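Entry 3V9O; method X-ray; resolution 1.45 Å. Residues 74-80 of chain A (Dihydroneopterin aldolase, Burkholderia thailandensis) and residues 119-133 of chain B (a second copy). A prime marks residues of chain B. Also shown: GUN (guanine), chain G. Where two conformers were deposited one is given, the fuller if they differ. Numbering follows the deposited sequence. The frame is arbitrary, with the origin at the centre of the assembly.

Chain A, residues 74-80: DYDLMKQ
Chain B 119-133: EKPDAYPDCDAVGVE

The contact sets a short chain A turn and the helix after it against a strand–loop–strand segment of chain B, burying 465 Å² in all. Two CA pairs fix the register: Tyr75 CA lies 7.8 Å from Val130′ CA, and Lys79 CA lies 8.9 Å from Cys127′ CA.

Asp74 (phi/psi -62/118, chi1 t) points its CB away from the chain B stretch. Its OD1 accepts from Asp76 N at 2.9 Å, capping the coming helix, and also from guanine N9 at 2.9 Å, so one carboxylate oxygen serves fold and ligand.

Tyr75 (-72/-6, chi1 p, chi2 45°) is the buried wedge, while its backbone N donates to guanine N3 at 3.0 Å. Guanine covers one ring face and Val130′ the opposite one: Val130′ CG2 (chi1 p) sits 3.8 Å from the Tyr75 ring centroid, a CH-pi contact. A beta-branched residue on an extended strand (-129/139) presents methyls well suited to this face; Val132′ CG2 (chi1 t) lies at the ring edge, 4.2 Å from Tyr75 CD2. A water 2.7 Å from Tyr75 OH accepts from Lys120′ NZ at 3.3 Å.

Asp76 (chi1 m) points its CB sideways, yet its OD1 accepts from Tyr124′ OH at 2.6 Å. Another water donates to Tyr75 O (2.7 Å) and Tyr124′ OH (3.0 Å) and accepts from Lys79 N (2.9 Å). The chain continues as helix through Leu77, Met78 and Lys79. Leu77 points its CB away. Met78 (m, t, m) brings CE to 3.9 Å from Val130′ CG2, an apolar contact.

Lys79 (-63/-38) is extended, all four chi angles t. Its CD lies over the Tyr124′ ring (chi1 m), 4.0 Å from the centroid, and its NZ makes a salt bridge to Asp126′ OD1 (chi1 p) at 2.7 Å. The type I turn Tyr124′–Cys127′ holds both partners: aromatic face for the aliphatic stem, carboxylate for the charge. Gln80 makes no contact with the chain B stretch.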

# COMPACT_ATOMS: atom_id res chain seq x y z
N ASP A 74 -22.25 -12.06 -1.82
CA ASP A 74 -21.82 -12.19 -3.22
C ASP A 74 -21.04 -10.95 -3.66
O ASP A 74 -21.57 -9.83 -3.64
CB ASP A 74 -23.07 -12.35 -4.07
CG ASP A 74 -22.78 -12.75 -5.52
OD1 ASP A 74 -21.71 -12.41 -6.04
OD2 ASP A 74 -23.71 -13.36 -6.13
N TYR A 75 -19.79 -11.10 -4.01
CA TYR A 75 -19.00 -9.95 -4.36
C TYR A 75 -19.36 -9.31 -5.70
O TYR A 75 -18.91 -8.17 -5.94
CB TYR A 75 -17.49 -10.30 -4.28
CG TYR A 75 -16.95 -11.44 -5.10
CD1 TYR A 75 -17.30 -11.62 -6.44
CD2 TYR A 75 -15.99 -12.29 -4.56
CE1 TYR A 75 -16.72 -12.66 -7.19
CE2 TYR A 75 -15.42 -13.33 -5.29
CZ TYR A 75 -15.81 -13.51 -6.61
OH TYR A 75 -15.21 -14.53 -7.31
N ASP A 76 -20.26 -9.92 -6.46
CA ASP A 76 -20.82 -9.25 -7.65
C ASP A 76 -21.56 -7.95 -7.29
O ASP A 76 -21.78 -7.12 -8.18
CB ASP A 76 -21.77 -10.15 -8.44
CG ASP A 76 -21.06 -11.30 -9.19
OD1 ASP A 76 -19.82 -11.36 -9.28
OD2 ASP A 76 -21.82 -12.15 -9.70
N LEU A 77 -21.96 -7.80 -6.04
CA LEU A 77 -22.61 -6.58 -5.62
C LEU A 77 -21.77 -5.33 -5.86
O LEU A 77 -22.33 -4.26 -6.17
CB LEU A 77 -22.98 -6.71 -4.16
CG LEU A 77 -23.50 -5.49 -3.44
CD1 LEU A 77 -25.00 -5.47 -3.69
CD2 LEU A 77 -23.15 -5.56 -1.93
N MET A 78 -20.43 -5.43 -5.81
CA MET A 78 -19.60 -4.24 -6.03
C MET A 78 -19.75 -3.74 -7.48
O MET A 78 -20.08 -2.54 -7.68
CB MET A 78 -18.15 -4.53 -5.70
CG MET A 78 -17.92 -4.79 -4.22
SD MET A 78 -16.22 -5.10 -3.75
CE MET A 78 -15.98 -6.79 -4.41
N LYS A 79 -19.53 -4.59 -8.48
CA LYS A 79 -19.65 -4.15 -9.86
C LYS A 79 -21.10 -3.73 -10.13
O LYS A 79 -21.31 -2.72 -10.82
CB LYS A 79 -19.15 -5.26 -10.81
CG LYS A 79 -19.08 -4.83 -12.28
CD LYS A 79 -18.50 -5.86 -13.25
CE LYS A 79 -18.90 -5.40 -14.70
NZ LYS A 79 -18.43 -6.19 -15.80
N GLN A 80 -22.08 -4.44 -9.59
CA GLN A 80 -23.50 -4.06 -9.80
C GLN A 80 -23.79 -2.67 -9.29
O GLN A 80 -24.54 -1.91 -9.95
CB GLN A 80 -24.37 -5.08 -9.08
CG GLN A 80 -24.50 -6.40 -9.85
CD GLN A 80 -25.05 -7.56 -9.03
OE1 GLN A 80 -25.37 -7.44 -7.83
NE2 GLN A 80 -25.13 -8.73 -9.67
N GLU B 119 -7.56 -13.91 -5.57
CA GLU B 119 -8.31 -13.07 -6.52
C GLU B 119 -8.36 -13.77 -7.83
O GLU B 119 -7.52 -14.59 -8.20
CB GLU B 119 -7.68 -11.67 -6.60
CG GLU B 119 -6.30 -11.68 -7.28
CD GLU B 119 -5.51 -10.41 -7.10
OE1 GLU B 119 -5.57 -9.82 -6.01
OE2 GLU B 119 -4.72 -10.07 -8.02
N LYS B 120 -9.40 -13.39 -8.60
CA LYS B 120 -9.59 -13.88 -9.96
C LYS B 120 -9.39 -12.75 -10.93
O LYS B 120 -10.27 -11.86 -11.08
CB LYS B 120 -11.03 -14.40 -10.12
CG LYS B 120 -11.24 -15.72 -9.51
CD LYS B 120 -12.77 -16.10 -9.71
CE LYS B 120 -13.15 -17.27 -9.00
NZ LYS B 120 -14.57 -17.66 -9.51
N PRO B 121 -8.26 -12.74 -11.63
CA PRO B 121 -8.04 -11.67 -12.64
C PRO B 121 -9.05 -11.69 -13.75
O PRO B 121 -9.23 -10.61 -14.37
CB PRO B 121 -6.64 -11.93 -13.19
CG PRO B 121 -6.37 -13.43 -12.80
CD PRO B 121 -7.08 -13.62 -11.50
N ASP B 122 -9.65 -12.83 -14.04
CA ASP B 122 -10.54 -12.93 -15.24
C ASP B 122 -12.00 -12.96 -14.85
O ASP B 122 -12.83 -13.28 -15.76
CB ASP B 122 -10.17 -14.12 -16.10
CG ASP B 122 -8.73 -14.08 -16.50
OD1 ASP B 122 -8.23 -12.99 -16.84
OD2 ASP B 122 -8.06 -15.12 -16.39
N ALA B 123 -12.37 -12.60 -13.64
CA ALA B 123 -13.80 -12.59 -13.30
C ALA B 123 -14.62 -11.68 -14.20
O ALA B 123 -15.74 -12.05 -14.62
CB ALA B 123 -13.99 -12.20 -11.83
N TYR B 124 -14.10 -10.50 -14.51
CA TYR B 124 -14.86 -9.53 -15.29
C TYR B 124 -13.97 -8.92 -16.35
O TYR B 124 -12.83 -8.50 -16.02
CB TYR B 124 -15.34 -8.37 -14.38
CG TYR B 124 -16.03 -8.76 -13.08
CD1 TYR B 124 -17.25 -9.48 -13.09
CD2 TYR B 124 -15.46 -8.43 -11.86
CE1 TYR B 124 -17.85 -9.85 -11.90
CE2 TYR B 124 -16.09 -8.81 -10.65
CZ TYR B 124 -17.26 -9.47 -10.70
OH TYR B 124 -17.84 -9.73 -9.46
N PRO B 125 -14.47 -8.72 -17.57
CA PRO B 125 -13.61 -8.14 -18.64
C PRO B 125 -13.15 -6.70 -18.35
O PRO B 125 -12.08 -6.30 -18.87
CB PRO B 125 -14.54 -8.13 -19.85
CG PRO B 125 -15.49 -9.30 -19.58
CD PRO B 125 -15.79 -9.15 -18.07
N ASP B 126 -13.92 -5.95 -17.55
CA ASP B 126 -13.63 -4.52 -17.32
C ASP B 126 -13.07 -4.26 -15.92
O ASP B 126 -13.11 -3.12 -15.46
CB ASP B 126 -14.92 -3.69 -17.57
CG ASP B 126 -16.08 -4.14 -16.71
OD1 ASP B 126 -15.97 -5.14 -15.95
OD2 ASP B 126 -17.17 -3.52 -16.87
N CYS B 127 -12.50 -5.27 -15.27
CA CYS B 127 -11.84 -5.11 -13.98
C CYS B 127 -10.55 -5.87 -13.96
O CYS B 127 -10.44 -6.96 -14.60
CB CYS B 127 -12.71 -5.65 -12.85
SG CYS B 127 -14.36 -4.94 -12.69
N ASP B 128 -9.55 -5.39 -13.23
CA ASP B 128 -8.29 -6.12 -13.11
C ASP B 128 -8.46 -7.38 -12.27
O ASP B 128 -7.77 -8.39 -12.54
CB ASP B 128 -7.16 -5.27 -12.54
CG ASP B 128 -6.59 -4.30 -13.55
OD1 ASP B 128 -7.00 -4.27 -14.73
OD2 ASP B 128 -5.72 -3.49 -13.14
N ALA B 129 -9.25 -7.34 -11.20
CA ALA B 129 -9.47 -8.54 -10.36
C ALA B 129 -10.61 -8.37 -9.40
O ALA B 129 -10.98 -7.20 -9.12
CB ALA B 129 -8.20 -8.84 -9.54
N VAL B 130 -11.17 -9.46 -8.91
CA VAL B 130 -12.04 -9.40 -7.74
C VAL B 130 -11.49 -10.46 -6.79
O VAL B 130 -11.15 -11.57 -7.23
CB VAL B 130 -13.54 -9.65 -8.14
CG1 VAL B 130 -13.77 -11.07 -8.65
CG2 VAL B 130 -14.49 -9.32 -6.97
N GLY B 131 -11.47 -10.12 -5.52
CA GLY B 131 -10.83 -11.00 -4.55
C GLY B 131 -11.39 -10.87 -3.17
O GLY B 131 -12.30 -10.12 -2.85
N VAL B 132 -10.82 -11.75 -2.32
CA VAL B 132 -11.18 -11.93 -0.92
C VAL B 132 -9.92 -11.93 -0.07
O VAL B 132 -8.92 -12.58 -0.46
CB VAL B 132 -11.95 -13.26 -0.70
CG1 VAL B 132 -12.20 -13.53 0.84
CG2 VAL B 132 -13.24 -13.23 -1.56
N GLU B 133 -9.94 -11.27 1.08
CA GLU B 133 -8.75 -11.24 1.96
C GLU B 133 -9.19 -11.46 3.39
O GLU B 133 -10.22 -10.92 3.85
CB GLU B 133 -8.06 -9.90 1.82
CG GLU B 133 -6.81 -9.75 2.76
CD GLU B 133 -6.24 -8.40 2.65
OE1 GLU B 133 -6.84 -7.49 3.22
OE2 GLU B 133 -5.24 -8.23 1.91
N9 GUN G . -19.76 -14.45 -6.51
C8 GUN G . -19.33 -15.38 -7.44
N7 GUN G . -18.26 -16.18 -6.97
C5 GUN G . -18.12 -15.72 -5.67
C6 GUN G . -17.17 -16.11 -4.61
O6 GUN G . -16.32 -17.01 -4.71
N1 GUN G . -17.29 -15.42 -3.41
C2 GUN G . -18.17 -14.36 -3.23
N2 GUN G . -18.17 -13.67 -2.04
N3 GUN G . -19.07 -13.97 -4.23
C4 GUN G . -18.98 -14.68 -5.41
O HOH W 1 -17.97 -7.00 -8.15
O HOH W 2 -16.05 -14.77 -9.89